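PDB 3BJB: probable transcriptional regulator, TetR family protein from Rhodococcus sp., which probably acts as a DNA-binding transcription factor, recognising cis-regulatory DNA through a predicted helix-turn-helix motif and working as a TetR-type regulator. Local coordinates for residues I32-L40 with R113-S123; P95-L103 with I191-L202. All coordinates share one frame; numbering follows the deposited sequence.

Contact 1: residues I32-L40 with R113-S123; sequences IELATEKEL and RPALSTAMIQS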
# COMPACT_ATOMS: atom_id res chain seq x y z
N ILE B 32 -5.84 -9.79 -17.64
CA ILE B 32 -4.38 -9.66 -17.63
C ILE B 32 -3.79 -8.87 -18.83
O ILE B 32 -2.98 -7.95 -18.61
CB ILE B 32 -3.67 -11.04 -17.46
CG1 ILE B 32 -3.89 -11.57 -16.05
CG2 ILE B 32 -2.15 -10.95 -17.76
CD1 ILE B 32 -3.83 -13.07 -15.96
N GLU B 33 -4.20 -9.20 -20.05
CA GLU B 33 -3.81 -8.45 -21.26
C GLU B 33 -4.23 -6.99 -21.25
O GLU B 33 -3.48 -6.11 -21.70
CB GLU B 33 -4.44 -9.03 -22.53
CG GLU B 33 -4.81 -10.48 -22.49
CD GLU B 33 -4.81 -11.06 -23.88
OE1 GLU B 33 -5.86 -10.98 -24.57
OE2 GLU B 33 -3.74 -11.56 -24.30
N LEU B 34 -5.43 -6.71 -20.77
CA LEU B 34 -5.86 -5.32 -20.76
C LEU B 34 -5.11 -4.49 -19.72
O LEU B 34 -4.68 -3.37 -20.01
CB LEU B 34 -7.37 -5.20 -20.65
CG LEU B 34 -7.91 -5.42 -22.07
CD1 LEU B 34 -8.95 -6.58 -22.21
CD2 LEU B 34 -8.42 -4.10 -22.63
N ALA B 35 -4.90 -5.07 -18.55
CA ALA B 35 -4.14 -4.38 -17.52
C ALA B 35 -2.70 -4.31 -17.95
O ALA B 35 -1.98 -3.45 -17.48
CB ALA B 35 -4.27 -5.08 -16.20
N THR B 36 -2.28 -5.22 -18.85
CA THR B 36 -0.92 -5.17 -19.40
C THR B 36 -0.77 -4.04 -20.42
O THR B 36 0.31 -3.45 -20.55
CB THR B 36 -0.40 -6.53 -19.96
OG1 THR B 36 -0.09 -7.40 -18.86
CG2 THR B 36 0.86 -6.36 -20.80
N GLU B 37 -1.85 -3.69 -21.10
CA GLU B 37 -1.78 -2.69 -22.15
C GLU B 37 -2.17 -1.27 -21.71
O GLU B 37 -1.85 -0.30 -22.38
CB GLU B 37 -2.61 -3.13 -23.36
CG GLU B 37 -2.28 -4.54 -23.83
CD GLU B 37 -3.39 -5.23 -24.66
OE1 GLU B 37 -3.09 -6.28 -25.29
OE2 GLU B 37 -4.55 -4.74 -24.70
N LYS B 38 -2.90 -1.13 -20.61
CA LYS B 38 -3.35 0.21 -20.21
C LYS B 38 -3.42 0.13 -18.73
O LYS B 38 -3.69 -0.94 -18.20
CB LYS B 38 -4.74 0.54 -20.74
CG LYS B 38 -5.29 -0.41 -21.79
CD LYS B 38 -6.60 0.04 -22.46
CE LYS B 38 -6.82 -0.80 -23.77
NZ LYS B 38 -7.94 -0.42 -24.72
N GLU B 39 -3.16 1.26 -18.08
CA GLU B 39 -3.51 1.47 -16.67
C GLU B 39 -4.95 1.02 -16.28
O GLU B 39 -5.83 0.80 -17.17
CB GLU B 39 -3.32 2.95 -16.37
CG GLU B 39 -4.18 3.77 -17.32
CD GLU B 39 -4.01 5.25 -17.16
OE1 GLU B 39 -4.16 5.76 -16.00
OE2 GLU B 39 -3.72 5.91 -18.21
N LEU B 40 -5.20 0.89 -14.97
CA LEU B 40 -6.45 0.32 -14.43
C LEU B 40 -7.64 1.19 -14.86
O LEU B 40 -8.63 0.68 -15.36
CB LEU B 40 -6.38 0.26 -12.89
CG LEU B 40 -6.91 -0.84 -11.96
CD1 LEU B 40 -7.18 -0.26 -10.60
CD2 LEU B 40 -8.11 -1.56 -12.45
N ARG B 113 6.13 -6.68 -15.02
CA ARG B 113 4.95 -6.12 -15.68
C ARG B 113 4.35 -5.12 -14.72
O ARG B 113 3.48 -5.47 -13.91
CB ARG B 113 3.91 -7.19 -16.04
CG ARG B 113 4.49 -8.34 -16.87
CD ARG B 113 4.09 -9.67 -16.24
NE ARG B 113 2.98 -10.28 -16.96
CZ ARG B 113 2.26 -11.29 -16.48
NH1 ARG B 113 2.51 -11.78 -15.27
NH2 ARG B 113 1.27 -11.79 -17.22
N PRO B 114 4.84 -3.86 -14.80
CA PRO B 114 4.50 -2.86 -13.81
C PRO B 114 3.05 -2.56 -13.95
O PRO B 114 2.32 -2.48 -12.95
CB PRO B 114 5.35 -1.64 -14.21
CG PRO B 114 6.43 -2.20 -15.12
CD PRO B 114 5.74 -3.30 -15.84
N ALA B 115 2.61 -2.43 -15.19
CA ALA B 115 1.28 -1.93 -15.43
C ALA B 115 0.25 -2.90 -14.81
O ALA B 115 -0.57 -2.49 -13.99
CB ALA B 115 1.06 -1.66 -16.93
N LEU B 116 0.35 -4.19 -15.14
CA LEU B 116 -0.46 -5.26 -14.51
C LEU B 116 -0.37 -5.34 -13.00
O LEU B 116 -1.36 -5.45 -12.31
CB LEU B 116 -0.06 -6.62 -15.07
CG LEU B 116 -0.72 -7.86 -14.48
CD1 LEU B 116 -2.23 -7.85 -14.73
CD2 LEU B 116 -0.05 -9.12 -15.09
N SER B 117 0.85 -5.34 -12.49
CA SER B 117 1.09 -5.32 -11.05
C SER B 117 0.45 -4.16 -10.31
O SER B 117 -0.20 -4.34 -9.27
CB SER B 117 2.59 -5.35 -10.79
OG SER B 117 3.07 -6.61 -11.27
N THR B 118 0.59 -2.96 -10.86
CA THR B 118 -0.08 -1.81 -10.34
C THR B 118 -1.58 -2.04 -10.26
O THR B 118 -2.19 -1.76 -9.22
CB THR B 118 0.23 -0.65 -11.25
OG1 THR B 118 1.65 -0.51 -11.34
CG2 THR B 118 -0.39 0.60 -10.77
N ALA B 119 -2.21 -2.56 -11.31
CA ALA B 119 -3.64 -2.83 -11.18
C ALA B 119 -4.00 -3.86 -10.09
O ALA B 119 -5.08 -3.79 -9.50
CB ALA B 119 -4.23 -3.24 -12.50
N MSE B 120 -3.11 -4.82 -9.82
CA MSE B 120 -3.45 -5.84 -8.85
C MSE B 120 -3.25 -5.33 -7.45
O MSE B 120 -4.07 -5.57 -6.58
CB MSE B 120 -2.66 -7.11 -9.05
CG MSE B 120 -2.82 -7.77 -10.42
SE MSE B 120 -1.80 -9.46 -10.54
CE MSE B 120 0.02 -8.78 -10.38
N ILE B 121 -2.13 -4.66 -7.24
CA ILE B 121 -1.80 -4.00 -6.00
C ILE B 121 -2.86 -2.92 -5.66
O ILE B 121 -3.42 -2.89 -4.55
CB ILE B 121 -0.39 -3.37 -6.10
CG1 ILE B 121 0.68 -4.41 -6.52
CG2 ILE B 121 -0.02 -2.58 -4.83
CD1 ILE B 121 1.18 -5.32 -5.44
N GLN B 122 -3.17 -2.03 -6.60
CA GLN B 122 -4.13 -0.99 -6.22
C GLN B 122 -5.43 -1.59 -5.87
O GLN B 122 -6.04 -1.19 -4.90
CB GLN B 122 -4.32 0.09 -7.25
CG GLN B 122 -3.18 1.02 -7.26
CD GLN B 122 -3.24 1.99 -8.43
OE1 GLN B 122 -4.34 2.35 -8.92
NE2 GLN B 122 -2.06 2.44 -8.89
N SER B 123 -5.83 -2.60 -6.63
CA SER B 123 -7.08 -3.31 -6.36
C SER B 123 -7.13 -3.92 -4.98
O SER B 123 -8.13 -3.82 -4.31
CB SER B 123 -7.31 -4.38 -7.43
OG SER B 123 -8.00 -3.82 -8.52
O HOH W 1 -2.57 -0.99 -14.89
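Ile32 O, which sits against the Leu116 side chain, takes two bonds from Thr36: a weak one from the backbone N and one from the hydroxyl, with Thr36 OG1 to Ile32 O at 3.0 Å and the hydroxyl approaching 39° above the carbonyl plane. That hydroxyl bond holds the Thr36 rotation and sets OG1 beside Leu116 CB. Leu116 carries CG opposite its own N (chi1 176°), which brings both methyls up to helix 22-37. CD1 reaches Ala35 CB at 3.7 Å, while CD2 meets Ile32 CG2 at 3.9 Å. The same CD2 lies 3.5 Å above the plane of the Arg113 guanidinium, over its centre, and Arg113 NH2 comes to 3.6 Å from Ile32 CG2.

This is where helix 22-37 of the DNA-binding domain meets helix 114-126 of the C-terminal domain, the kind of junction through which TetR relatives are thought to pass ligand signals to the DNA-binding head. The short helix segments approach to 7.4 Å between axes at 111°, a closeness permitted by Ala35, Ala115 and Ala119 at the crossing. A serine in place of Leu116 lacks both methyls and would probably open a gap against Ala35 CB and Ile32 CG2, with the Arg113 guanidinium losing the methyl over its face.

Beyond the helix end, Leu40 lays CG on Ala119 CB at 3.6 Å, with CD1 heading between Gln122 OE1 and Ser123 OG. Water 1 donates to Ala115 O at 2.7 Å and, weakly, to Lys38 O, joining the two backbones beside this apolar patch.

Contact 2: residues P95-L103 with I191-L202; sequences PQDAVYNVL and IRRACDLLLVNL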
# COMPACT_ATOMS: atom_id res chain seq x y z
N PRO B 95 14.93 -20.68 7.43
CA PRO B 95 13.55 -20.27 7.22
C PRO B 95 13.43 -18.80 6.75
O PRO B 95 12.77 -18.52 5.73
CB PRO B 95 12.91 -20.46 8.60
CG PRO B 95 13.73 -21.60 9.21
CD PRO B 95 15.12 -21.38 8.73
N GLN B 96 14.07 -17.87 7.46
CA GLN B 96 13.98 -16.48 7.08
C GLN B 96 14.57 -16.24 5.67
O GLN B 96 14.04 -15.48 4.87
CB GLN B 96 14.46 -15.50 8.18
CG GLN B 96 15.58 -15.90 9.12
CD GLN B 96 15.23 -17.06 10.05
OE1 GLN B 96 15.67 -18.19 9.83
NE2 GLN B 96 14.46 -16.78 11.09
N ASP B 97 15.61 -16.98 5.35
CA ASP B 97 16.16 -17.00 4.02
C ASP B 97 15.21 -17.51 2.93
O ASP B 97 15.09 -16.91 1.84
CB ASP B 97 17.34 -17.93 4.04
CG ASP B 97 18.39 -17.52 3.10
OD1 ASP B 97 18.42 -18.12 1.98
OD2 ASP B 97 19.15 -16.58 3.48
N ALA B 98 14.58 -18.64 3.19
CA ALA B 98 13.70 -19.23 2.22
C ALA B 98 12.58 -18.22 1.93
O ALA B 98 12.12 -18.08 0.79
CB ALA B 98 13.15 -20.53 2.73
N VAL B 99 12.19 -17.49 2.96
CA VAL B 99 11.06 -16.60 2.87
C VAL B 99 11.51 -15.37 2.10
O VAL B 99 10.86 -14.91 1.19
CB VAL B 99 10.51 -16.26 4.27
CG1 VAL B 99 9.46 -15.21 4.17
CG2 VAL B 99 9.92 -17.53 4.94
N TYR B 100 12.69 -14.89 2.44
CA TYR B 100 13.35 -13.93 1.59
C TYR B 100 13.32 -14.33 0.11
O TYR B 100 13.04 -13.51 -0.74
CB TYR B 100 14.78 -13.73 2.03
CG TYR B 100 15.45 -12.73 1.16
CD1 TYR B 100 14.96 -11.42 1.09
CD2 TYR B 100 16.55 -13.08 0.37
CE1 TYR B 100 15.55 -10.47 0.30
CE2 TYR B 100 17.16 -12.12 -0.44
CZ TYR B 100 16.65 -10.82 -0.46
OH TYR B 100 17.21 -9.84 -1.26
N ASN B 101 13.65 -15.58 -0.20
CA ASN B 101 13.73 -16.01 -1.60
C ASN B 101 12.40 -15.98 -2.35
O ASN B 101 12.37 -15.75 -3.56
CB ASN B 101 14.37 -17.40 -1.75
CG ASN B 101 15.86 -17.43 -1.41
OD1 ASN B 101 16.35 -18.41 -0.82
ND2 ASN B 101 16.60 -16.37 -1.77
N VAL B 102 11.30 -16.25 -1.66
CA VAL B 102 10.00 -16.18 -2.30
C VAL B 102 9.63 -14.72 -2.61
O VAL B 102 9.07 -14.41 -3.68
CB VAL B 102 8.85 -16.90 -1.49
CG1 VAL B 102 9.33 -18.13 -0.83
CG2 VAL B 102 8.21 -15.98 -0.46
N LEU B 103 9.94 -13.84 -1.66
CA LEU B 103 9.60 -12.45 -1.75
C LEU B 103 10.37 -11.84 -2.91
O LEU B 103 9.77 -11.12 -3.72
CB LEU B 103 9.85 -11.73 -0.42
CG LEU B 103 8.63 -11.33 0.45
CD1 LEU B 103 7.43 -12.28 0.34
CD2 LEU B 103 9.03 -11.16 1.91
N ILE B 191 13.57 -5.53 1.60
CA ILE B 191 12.91 -6.77 1.91
C ILE B 191 13.85 -7.72 2.68
O ILE B 191 13.39 -8.49 3.51
CB ILE B 191 12.34 -7.40 0.68
CG1 ILE B 191 11.21 -6.51 0.12
CG2 ILE B 191 11.81 -8.77 1.01
CD1 ILE B 191 11.12 -6.46 -1.42
N ARG B 192 15.16 -7.64 2.47
CA ARG B 192 16.03 -8.54 3.22
C ARG B 192 16.14 -8.18 4.69
O ARG B 192 15.97 -9.04 5.56
CB ARG B 192 17.42 -8.66 2.58
CG ARG B 192 18.40 -9.44 3.44
CD ARG B 192 19.12 -10.47 2.62
NE ARG B 192 18.70 -11.84 2.95
CZ ARG B 192 19.12 -12.93 2.31
NH1 ARG B 192 18.68 -14.14 2.69
NH2 ARG B 192 19.95 -12.82 1.26
N ARG B 193 16.42 -6.91 4.95
CA ARG B 193 16.54 -6.39 6.31
C ARG B 193 15.26 -6.65 7.12
O ARG B 193 15.34 -7.08 8.28
CB ARG B 193 16.88 -4.91 6.24
CG ARG B 193 16.55 -4.09 7.46
CD ARG B 193 17.77 -3.63 8.24
NE ARG B 193 18.34 -4.72 8.98
CZ ARG B 193 19.44 -5.37 8.61
NH1 ARG B 193 20.08 -5.00 7.50
NH2 ARG B 193 19.89 -6.37 9.37
N ALA B 194 14.11 -6.44 6.48
CA ALA B 194 12.82 -6.74 7.06
C ALA B 194 12.67 -8.21 7.42
O ALA B 194 12.36 -8.53 8.56
CB ALA B 194 11.70 -6.30 6.15
N CYS B 195 12.95 -9.11 6.49
CA CYS B 195 13.00 -10.54 6.85
C CYS B 195 13.80 -10.85 8.12
O CYS B 195 13.37 -11.62 8.96
CB CYS B 195 13.53 -11.36 5.69
SG CYS B 195 12.31 -11.48 4.42
N ASP B 196 14.98 -10.23 8.23
CA ASP B 196 15.90 -10.52 9.33
C ASP B 196 15.35 -9.95 10.61
O ASP B 196 15.45 -10.57 11.70
CB ASP B 196 17.26 -9.87 9.07
CG ASP B 196 18.03 -10.52 7.93
OD1 ASP B 196 17.55 -11.50 7.31
OD2 ASP B 196 19.15 -10.03 7.63
N LEU B 197 14.78 -8.76 10.49
CA LEU B 197 14.22 -8.12 11.65
C LEU B 197 12.93 -8.82 12.08
O LEU B 197 12.83 -9.29 13.24
CB LEU B 197 14.06 -6.62 11.43
CG LEU B 197 15.45 -5.97 11.41
CD1 LEU B 197 15.39 -4.50 11.09
CD2 LEU B 197 16.26 -6.21 12.73
N LEU B 198 11.98 -8.93 11.15
CA LEU B 198 10.64 -9.43 11.47
C LEU B 198 10.59 -10.89 11.84
O LEU B 198 9.78 -11.26 12.68
CB LEU B 198 9.62 -9.16 10.37
CG LEU B 198 9.17 -7.70 10.26
CD1 LEU B 198 8.62 -7.30 8.90
CD2 LEU B 198 8.16 -7.37 11.33
N LEU B 199 11.45 -11.71 11.24
CA LEU B 199 11.36 -13.17 11.41
C LEU B 199 12.39 -13.83 12.32
O LEU B 199 12.65 -15.03 12.18
CB LEU B 199 11.35 -13.88 10.05
CG LEU B 199 10.39 -13.38 8.97
CD1 LEU B 199 10.73 -14.10 7.67
CD2 LEU B 199 8.93 -13.60 9.38
N VAL B 200 12.96 -13.08 13.26
CA VAL B 200 13.90 -13.64 14.25
C VAL B 200 13.43 -14.94 14.87
O VAL B 200 14.22 -15.85 15.01
CB VAL B 200 14.23 -12.69 15.42
CG1 VAL B 200 15.53 -11.98 15.18
CG2 VAL B 200 13.07 -11.72 15.71
N ASN B 201 12.14 -15.02 15.22
CA ASN B 201 11.61 -16.13 16.03
C ASN B 201 10.92 -17.26 15.26
O ASN B 201 10.15 -18.03 15.83
CB ASN B 201 10.70 -15.56 17.12
CG ASN B 201 11.37 -14.45 17.92
OD1 ASN B 201 12.40 -14.66 18.57
ND2 ASN B 201 10.79 -13.25 17.86
N LEU B 202 11.22 -17.35 13.97
CA LEU B 202 10.62 -18.35 13.09
C LEU B 202 11.15 -19.80 13.29
O LEU B 202 12.20 -20.17 12.75
CB LEU B 202 10.76 -17.89 11.65
CG LEU B 202 9.47 -18.07 10.87
CD1 LEU B 202 8.49 -16.98 11.23
CD2 LEU B 202 9.74 -18.03 9.40
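Arg192 lies across one face of Tyr100, starting at its CB, which packs 3.5 Å from Tyr100 CE1. With CG anti to the backbone N, the side chain bends at chi2 and chi3 to run over the ring. CD makes a CH-pi contact, 4.0 Å from the Tyr100 ring centroid; NE follows over the same face, nearer the rim, and CZ comes to 3.2 Å from Tyr100 CD2. The guanidinium lies flat on the ring, planes 23° apart, a cation-pi stack. At the tip, NH2 rests by Tyr100 CE2, and NH1 forms a salt bridge to Asp97 OD2 at 2.6 Å, fixing the guanidinium's turn from its edge.

Cys195 SG lies at the ring's edge, packed against Tyr100 CA and CB, while Leu103 CD2 packs on Ile191 CG2 at 3.8 Å. Just past the end of helix 184-198, Leu199 O accepts from Gln96 NE2 at 2.7 Å, bent at 136°; Leu202 N reaches that oxygen from the opposite face, within the Leu199-Leu202 turn.

Helix 184-198 also packs on the second subunit, Leu198 against its Leu198. Segments 95-103 and 191-198, nearly antiparallel at 148°, belong to the all-helical C-terminal domain of TetR-family regulators, whose last two helices commonly form the dimer interface.

How the contacts relate
From the N terminus, helix 22-37 supplies the first half of contact 1, and the chain then runs through the predicted helix-turn-helix, helix 66-86 and helix 95-111 before 113-123 closes that loop of 72 residues. Contact 2 has opened meanwhile at 95-103; it closes only at 191-202, near the C-terminal end, after helices 114-126, 134-150 and 157-179. The segments alternate, so the two contacts cross rather than nest. Their centres are about 27 Å apart, on opposite sides of the chain's centre. Contact 1 joins the DNA-binding part to the C-terminal domain, contact 2 ties that domain's beginning to its end, and the consecutive helices 95-111 and 114-126 link them.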